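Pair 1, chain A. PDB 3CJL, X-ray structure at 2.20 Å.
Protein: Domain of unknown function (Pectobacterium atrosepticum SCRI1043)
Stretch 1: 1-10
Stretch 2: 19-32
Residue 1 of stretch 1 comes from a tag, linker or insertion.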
# COMPACT_ATOMS: atom_id res chain seq x y z
N GLY A 1 10.66 -0.29 14.14
CA GLY A 1 11.94 0.42 14.47
C GLY A 1 11.81 1.93 14.42
O GLY A 1 10.72 2.49 14.65
N MSE A 2 12.93 2.58 14.13
CA MSE A 2 13.01 4.03 13.95
C MSE A 2 12.13 4.53 12.80
O MSE A 2 12.05 3.88 11.75
CB MSE A 2 14.45 4.40 13.61
CG MSE A 2 15.45 4.26 14.75
SE MSE A 2 15.23 5.64 16.12
CE MSE A 2 14.52 7.09 14.86
N GLY A 3 11.49 5.68 13.00
CA GLY A 3 10.67 6.29 11.96
C GLY A 3 11.54 6.79 10.83
O GLY A 3 12.56 7.42 11.08
N ASN A 4 11.16 6.48 9.60
CA ASN A 4 11.83 6.98 8.41
C ASN A 4 10.80 7.79 7.64
O ASN A 4 9.69 7.30 7.40
CB ASN A 4 12.34 5.81 7.55
CG ASN A 4 13.34 4.92 8.29
OD1 ASN A 4 12.99 3.93 8.93
ND2 ASN A 4 14.59 5.25 8.16
N ILE A 5 11.16 9.00 7.23
CA ILE A 5 10.25 9.94 6.58
C ILE A 5 10.43 9.91 5.07
O ILE A 5 11.55 9.99 4.56
CB ILE A 5 10.46 11.39 7.11
CG1 ILE A 5 10.34 11.43 8.64
CG2 ILE A 5 9.42 12.31 6.52
CD1 ILE A 5 10.83 12.75 9.25
N TYR A 6 9.32 9.76 4.36
CA TYR A 6 9.32 9.69 2.91
C TYR A 6 8.33 10.69 2.39
O TYR A 6 7.40 11.05 3.11
CB TYR A 6 8.90 8.28 2.41
CG TYR A 6 9.77 7.18 2.95
CD1 TYR A 6 10.93 6.79 2.28
CD2 TYR A 6 9.45 6.53 4.14
CE1 TYR A 6 11.75 5.79 2.80
CE2 TYR A 6 10.28 5.52 4.67
CZ TYR A 6 11.42 5.16 3.99
OH TYR A 6 12.23 4.17 4.49
N GLN A 7 8.57 11.18 1.17
CA GLN A 7 7.55 11.88 0.41
C GLN A 7 7.03 10.90 -0.64
O GLN A 7 7.82 10.32 -1.39
CB GLN A 7 8.08 13.13 -0.29
CG GLN A 7 6.96 14.04 -0.85
CD GLN A 7 6.19 14.79 0.23
OE1 GLN A 7 6.63 14.88 1.37
NE2 GLN A 7 5.04 15.34 -0.14
N ILE A 8 5.71 10.73 -0.69
CA ILE A 8 5.08 9.86 -1.66
C ILE A 8 4.32 10.71 -2.67
O ILE A 8 3.46 11.51 -2.30
CB ILE A 8 4.07 8.88 -1.01
CG1 ILE A 8 4.64 8.20 0.25
CG2 ILE A 8 3.54 7.87 -2.04
CD1 ILE A 8 5.93 7.52 0.05
N THR A 9 4.59 10.51 -3.95
CA THR A 9 3.93 11.25 -5.02
C THR A 9 3.31 10.26 -5.99
O THR A 9 3.97 9.31 -6.39
CB THR A 9 4.95 12.17 -5.75
OG1 THR A 9 5.64 12.96 -4.78
CG2 THR A 9 4.28 13.08 -6.81
N VAL A 10 2.04 10.49 -6.36
CA VAL A 10 1.34 9.68 -7.35
C VAL A 10 0.86 10.63 -8.43
O VAL A 10 0.24 11.64 -8.11
CB VAL A 10 0.15 8.90 -6.75
CG1 VAL A 10 -0.53 8.02 -7.82
CG2 VAL A 10 0.64 8.06 -5.57
N THR A 19 -2.02 15.04 -9.76
CA THR A 19 -0.98 14.55 -8.88
C THR A 19 -1.41 14.66 -7.43
O THR A 19 -2.27 15.46 -7.07
CB THR A 19 0.28 15.39 -9.02
OG1 THR A 19 -0.05 16.75 -8.70
CG2 THR A 19 0.83 15.32 -10.48
N LEU A 20 -0.80 13.83 -6.61
CA LEU A 20 -0.95 13.95 -5.19
C LEU A 20 0.40 13.69 -4.60
O LEU A 20 1.19 12.91 -5.15
CB LEU A 20 -2.03 13.02 -4.64
CG LEU A 20 -1.77 11.54 -4.48
CD1 LEU A 20 -1.18 11.24 -3.15
CD2 LEU A 20 -3.08 10.75 -4.65
N SER A 21 0.70 14.41 -3.53
CA SER A 21 1.96 14.28 -2.82
C SER A 21 1.71 14.44 -1.33
O SER A 21 1.04 15.40 -0.91
CB SER A 21 2.97 15.30 -3.31
OG SER A 21 4.27 14.95 -2.90
N PHE A 22 2.26 13.52 -0.55
CA PHE A 22 2.14 13.58 0.90
C PHE A 22 3.37 13.01 1.59
O PHE A 22 4.09 12.19 1.03
CB PHE A 22 0.86 12.86 1.37
CG PHE A 22 0.82 11.40 1.04
CD1 PHE A 22 0.44 10.97 -0.21
CD2 PHE A 22 1.16 10.44 1.99
CE1 PHE A 22 0.39 9.62 -0.53
CE2 PHE A 22 1.11 9.10 1.68
CZ PHE A 22 0.72 8.70 0.40
N GLU A 23 3.62 13.50 2.80
CA GLU A 23 4.71 13.00 3.60
C GLU A 23 4.20 11.82 4.39
O GLU A 23 3.06 11.81 4.85
CB GLU A 23 5.23 14.04 4.57
CG GLU A 23 6.33 13.52 5.47
CD GLU A 23 6.85 14.59 6.38
OE1 GLU A 23 7.63 15.41 5.90
OE2 GLU A 23 6.47 14.60 7.56
N PHE A 24 5.04 10.82 4.55
CA PHE A 24 4.66 9.67 5.33
C PHE A 24 5.84 9.02 6.02
O PHE A 24 6.92 8.94 5.48
CB PHE A 24 3.90 8.69 4.46
CG PHE A 24 3.07 7.75 5.26
CD1 PHE A 24 2.04 8.24 6.06
CD2 PHE A 24 3.33 6.38 5.22
CE1 PHE A 24 1.27 7.36 6.85
CE2 PHE A 24 2.56 5.51 5.98
CZ PHE A 24 1.53 6.00 6.80
N SER A 25 5.61 8.59 7.26
CA SER A 25 6.64 8.00 8.08
C SER A 25 6.38 6.50 8.23
O SER A 25 5.26 6.12 8.47
CB SER A 25 6.63 8.68 9.46
OG SER A 25 7.62 8.13 10.30
N LEU A 26 7.41 5.67 8.03
CA LEU A 26 7.33 4.22 8.24
C LEU A 26 8.36 3.87 9.29
O LEU A 26 9.43 4.45 9.33
CB LEU A 26 7.65 3.42 6.97
CG LEU A 26 6.82 3.66 5.71
CD1 LEU A 26 7.44 2.92 4.53
CD2 LEU A 26 5.35 3.27 5.90
N HIS A 27 8.05 2.86 10.09
CA HIS A 27 8.95 2.37 11.13
C HIS A 27 9.84 1.22 10.71
O HIS A 27 10.30 0.44 11.54
CB HIS A 27 8.13 2.06 12.36
CG HIS A 27 7.55 3.28 12.96
ND1 HIS A 27 8.33 4.17 13.65
CD2 HIS A 27 6.32 3.83 12.87
CE1 HIS A 27 7.58 5.19 14.02
NE2 HIS A 27 6.36 5.00 13.56
N ASP A 28 10.08 1.13 9.41
CA ASP A 28 11.09 0.28 8.82
C ASP A 28 11.83 1.11 7.78
O ASP A 28 11.30 2.11 7.30
CB ASP A 28 10.44 -0.92 8.14
CG ASP A 28 9.87 -1.92 9.12
OD1 ASP A 28 10.67 -2.54 9.86
OD2 ASP A 28 8.63 -2.11 9.14
N ASP A 29 13.06 0.71 7.48
CA ASP A 29 13.84 1.30 6.42
C ASP A 29 13.33 0.63 5.15
O ASP A 29 13.71 -0.49 4.86
CB ASP A 29 15.34 1.02 6.65
CG ASP A 29 16.22 1.61 5.58
OD1 ASP A 29 15.74 1.87 4.47
OD2 ASP A 29 17.43 1.78 5.85
N LEU A 30 12.46 1.33 4.41
CA LEU A 30 11.80 0.77 3.22
C LEU A 30 12.78 0.33 2.13
O LEU A 30 12.65 -0.77 1.59
CB LEU A 30 10.79 1.77 2.65
CG LEU A 30 10.02 1.41 1.38
CD1 LEU A 30 9.21 0.12 1.56
CD2 LEU A 30 9.10 2.58 1.00
N PHE A 31 13.75 1.17 1.82
CA PHE A 31 14.76 0.85 0.81
C PHE A 31 15.61 -0.35 1.22
O PHE A 31 15.96 -1.15 0.37
CB PHE A 31 15.60 2.08 0.47
CG PHE A 31 14.86 3.11 -0.34
CD1 PHE A 31 13.99 4.00 0.27
CD2 PHE A 31 15.01 3.18 -1.72
CE1 PHE A 31 13.28 4.94 -0.49
CE2 PHE A 31 14.32 4.13 -2.46
CZ PHE A 31 13.46 5.01 -1.83
N LYS A 32 15.92 -0.49 2.51
CA LYS A 32 16.66 -1.68 3.00
C LYS A 32 15.79 -2.95 2.91
O LYS A 32 16.27 -4.01 2.52
CB LYS A 32 17.20 -1.46 4.41
CG LYS A 32 18.32 -2.40 4.81
CD LYS A 32 18.84 -2.08 6.22
CE LYS A 32 20.33 -2.43 6.37
NZ LYS A 32 20.66 -3.87 6.15
O HOH W 1 14.53 3.99 3.59

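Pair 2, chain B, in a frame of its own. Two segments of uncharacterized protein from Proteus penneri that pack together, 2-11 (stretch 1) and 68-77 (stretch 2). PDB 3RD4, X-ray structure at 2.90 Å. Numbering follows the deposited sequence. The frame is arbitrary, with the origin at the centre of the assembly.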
# COMPACT_ATOMS: atom_id res chain seq x y z
N ALA B 2 -5.27 17.48 20.36
CA ALA B 2 -4.70 17.44 18.99
C ALA B 2 -3.55 18.46 18.83
O ALA B 2 -3.60 19.34 17.97
CB ALA B 2 -5.81 17.72 17.96
N PRO B 3 -2.48 18.33 19.65
CA PRO B 3 -1.34 19.24 19.60
C PRO B 3 -0.60 19.26 18.26
O PRO B 3 -0.83 18.41 17.39
CB PRO B 3 -0.46 18.75 20.74
CG PRO B 3 -0.69 17.28 20.69
CD PRO B 3 -2.19 17.19 20.53
N VAL B 4 0.29 20.23 18.09
CA VAL B 4 1.04 20.39 16.85
C VAL B 4 2.54 20.31 17.09
O VAL B 4 3.13 21.25 17.63
CB VAL B 4 0.69 21.75 16.18
CG1 VAL B 4 0.73 22.85 17.21
CG2 VAL B 4 1.66 22.06 15.05
N LYS B 5 3.15 19.21 16.68
CA LYS B 5 4.59 19.02 16.86
C LYS B 5 5.44 19.52 15.68
O LYS B 5 4.94 19.76 14.58
CB LYS B 5 4.92 17.53 17.10
CG LYS B 5 5.08 17.12 18.56
CD LYS B 5 3.75 16.77 19.21
CE LYS B 5 3.93 16.38 20.69
NZ LYS B 5 2.61 16.18 21.38
N LEU B 6 6.74 19.68 15.95
CA LEU B 6 7.70 20.10 14.94
C LEU B 6 8.61 18.92 14.58
O LEU B 6 8.90 18.06 15.42
CB LEU B 6 8.57 21.26 15.43
CG LEU B 6 9.55 21.72 14.34
CD1 LEU B 6 9.00 22.99 13.69
CD2 LEU B 6 10.94 21.98 14.91
N TYR B 7 9.04 18.88 13.33
CA TYR B 7 9.94 17.84 12.85
C TYR B 7 10.95 18.49 11.90
O TYR B 7 10.59 18.92 10.80
CB TYR B 7 9.18 16.75 12.08
CG TYR B 7 8.08 16.05 12.85
CD1 TYR B 7 6.75 16.46 12.70
CD2 TYR B 7 8.36 14.99 13.71
CE1 TYR B 7 5.71 15.82 13.39
CE2 TYR B 7 7.33 14.34 14.40
CZ TYR B 7 6.01 14.76 14.24
OH TYR B 7 4.97 14.15 14.92
N MET B 8 12.21 18.57 12.33
CA MET B 8 13.27 19.13 11.48
C MET B 8 13.41 18.10 10.38
O MET B 8 13.78 16.95 10.64
CB MET B 8 14.56 19.29 12.27
CG MET B 8 14.43 20.32 13.39
SD MET B 8 13.77 21.87 12.73
CE MET B 8 15.01 22.21 11.42
N VAL B 9 13.12 18.50 9.15
CA VAL B 9 13.13 17.54 8.07
C VAL B 9 13.83 17.98 6.80
O VAL B 9 14.38 19.07 6.72
CB VAL B 9 11.66 17.16 7.77
CG1 VAL B 9 10.98 18.25 6.96
CG2 VAL B 9 11.61 15.84 7.09
N GLU B 10 13.82 17.08 5.82
CA GLU B 10 14.43 17.29 4.51
C GLU B 10 13.50 16.66 3.47
O GLU B 10 13.03 15.53 3.65
CB GLU B 10 15.81 16.62 4.46
CG GLU B 10 16.44 16.49 3.06
CD GLU B 10 17.87 15.90 3.10
OE1 GLU B 10 18.11 14.90 3.82
OE2 GLU B 10 18.75 16.44 2.39
N VAL B 11 13.22 17.40 2.41
CA VAL B 11 12.32 16.93 1.36
C VAL B 11 13.05 15.96 0.45
O VAL B 11 13.96 16.34 -0.27
CB VAL B 11 11.78 18.11 0.53
CG1 VAL B 11 10.81 17.60 -0.49
CG2 VAL B 11 11.12 19.14 1.45
N MET B 68 14.98 20.49 -0.20
CA MET B 68 14.78 21.66 0.67
C MET B 68 14.87 21.11 2.10
O MET B 68 14.58 19.93 2.34
CB MET B 68 13.38 22.27 0.50
CG MET B 68 13.10 23.06 -0.75
SD MET B 68 11.35 23.66 -0.70
CE MET B 68 11.29 24.61 -2.23
N LYS B 69 15.27 21.95 3.04
CA LYS B 69 15.34 21.53 4.44
C LYS B 69 14.65 22.56 5.30
O LYS B 69 14.85 23.76 5.12
CB LYS B 69 16.78 21.37 4.90
CG LYS B 69 17.53 20.29 4.15
CD LYS B 69 18.80 19.86 4.89
CE LYS B 69 19.63 18.89 4.04
NZ LYS B 69 20.83 18.35 4.76
N GLY B 70 13.84 22.11 6.24
CA GLY B 70 13.15 23.06 7.08
C GLY B 70 12.39 22.47 8.25
O GLY B 70 12.64 21.36 8.69
N ARG B 71 11.44 23.25 8.76
CA ARG B 71 10.64 22.80 9.87
C ARG B 71 9.35 22.26 9.29
O ARG B 71 8.78 22.86 8.38
CB ARG B 71 10.32 23.97 10.80
CG ARG B 71 11.53 24.52 11.50
CD ARG B 71 11.12 25.65 12.43
NE ARG B 71 10.50 26.74 11.70
CZ ARG B 71 11.11 27.43 10.74
NH1 ARG B 71 12.36 27.13 10.38
NH2 ARG B 71 10.47 28.41 10.13
N LEU B 72 8.91 21.13 9.80
CA LEU B 72 7.67 20.54 9.34
C LEU B 72 6.70 20.57 10.52
O LEU B 72 7.04 20.14 11.61
CB LEU B 72 7.92 19.09 8.90
CG LEU B 72 6.71 18.16 8.81
CD1 LEU B 72 5.71 18.73 7.83
CD2 LEU B 72 7.16 16.79 8.37
N PHE B 73 5.51 21.13 10.32
CA PHE B 73 4.53 21.15 11.41
C PHE B 73 3.45 20.13 11.10
O PHE B 73 2.92 20.07 9.98
CB PHE B 73 3.89 22.54 11.57
CG PHE B 73 4.86 23.63 11.92
CD1 PHE B 73 5.54 24.32 10.93
CD2 PHE B 73 5.11 23.94 13.25
CE1 PHE B 73 6.47 25.31 11.26
CE2 PHE B 73 6.03 24.93 13.59
CZ PHE B 73 6.71 25.62 12.59
N MET B 74 3.11 19.31 12.08
CA MET B 74 2.08 18.32 11.87
C MET B 74 1.15 18.27 13.06
O MET B 74 1.58 18.36 14.21
CB MET B 74 2.69 16.93 11.68
CG MET B 74 3.11 16.58 10.27
SD MET B 74 3.91 14.97 10.24
CE MET B 74 2.52 13.94 10.65
N GLN B 75 -0.14 18.13 12.77
CA GLN B 75 -1.14 18.02 13.81
C GLN B 75 -1.43 16.53 13.80
O GLN B 75 -2.13 16.03 12.91
CB GLN B 75 -2.39 18.80 13.43
CG GLN B 75 -3.18 19.30 14.61
CD GLN B 75 -4.60 19.63 14.21
OE1 GLN B 75 -5.41 18.73 13.99
NE2 GLN B 75 -4.90 20.92 14.08
N GLY B 76 -0.86 15.83 14.77
CA GLY B 76 -1.04 14.39 14.80
C GLY B 76 -0.32 13.80 13.60
O GLY B 76 0.92 13.81 13.53
N SER B 77 -1.10 13.30 12.64
CA SER B 77 -0.54 12.68 11.44
C SER B 77 -0.84 13.49 10.18
O SER B 77 -0.41 13.14 9.07
CB SER B 77 -1.11 11.28 11.25
OG SER B 77 -2.48 11.35 10.89
O HOH W 2 1.96 15.48 15.80

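What backbone arrangement do the two pairs share? Each is a pair of antiparallel strands, with axes 4.6 Å apart at closest approach and an angle of 151° in pair 1 and 152° in pair 2; fourteen central residues superpose with an RMSD of 0.6 Å. The register is the same: A:Tyr6 pairs with A:Phe24 as B:Tyr7 pairs with B:Leu72, and A:Ile8 with A:Phe22 as B:Val9 with B:Gly70. In both tyrosine pairs the backbone bonds run both ways. A:Tyr6 N donates to A:Phe24 O and A:Phe24 N to A:Tyr6 O, each at 2.8 Å; B:Tyr7 N reaches B:Leu72 O at 2.9 Å, and B:Leu72 N reaches B:Tyr7 O at 3.0 Å.

How does the matched tyrosine find its neighbours? The side-chain centres of A:Tyr6 and B:Tyr7 fall 0.2 Å apart, and both take the m rotamer. A:Leu26 and B:Met74 also match closely, each lying beside the ring: A:Tyr6 CE2 is 3.9 Å from A:Leu26 CD1, while B:Tyr7 CE1 is 3.6 Å from B:Met74 CB at the ring edge. The methionine adds an oblique sulfur-aromatic contact, with B:Met74 SD 4.6 Å from the centroid of the B:Tyr7 ring. In pair 1 the hydroxyl also anchors the start of a helix: A:Leu30 N donates to A:Tyr6 OH at 2.9 Å, and water 1 accepts from A:Tyr6 OH at 2.5 Å and donates to A:Asp29 OD1 at 2.6 Å.

How is the space around the next inward position filled? A:Ile8 and B:Val9 nearly coincide, but their partners differ sharply. In pair 1, the end of the A:Phe22 side chain comes nearer to the first strand, so that A:Ile8 CB lies over one face of its ring, 3.9 Å from the ring centroid. The matching B:Gly70 has no side chain, and B:Val9 packs instead on the diagonal residue, with B:Val9 CG1 3.7 Å from B:Leu72 CB. The corresponding diagonal in pair 1 is looser, at 4.3 Å between A:Ile8 CG1 and A:Phe24 CB; the end of the A:Phe24 side chain leads away from the first strand.

Does the match farther along the same face, A:Asn4 with B:Lys5, behave alike? Its backbone does, although less firmly in pair 2: A:Asn4 N donates to A:Leu26 O at 2.7 Å, whereas the bond from B:Lys5 N to B:Met74 O, at 3.0 Å, is weak. The side chains diverge. A:Asn4 ends nearer the second stretch, while B:Lys5 is exposed and its end leads away.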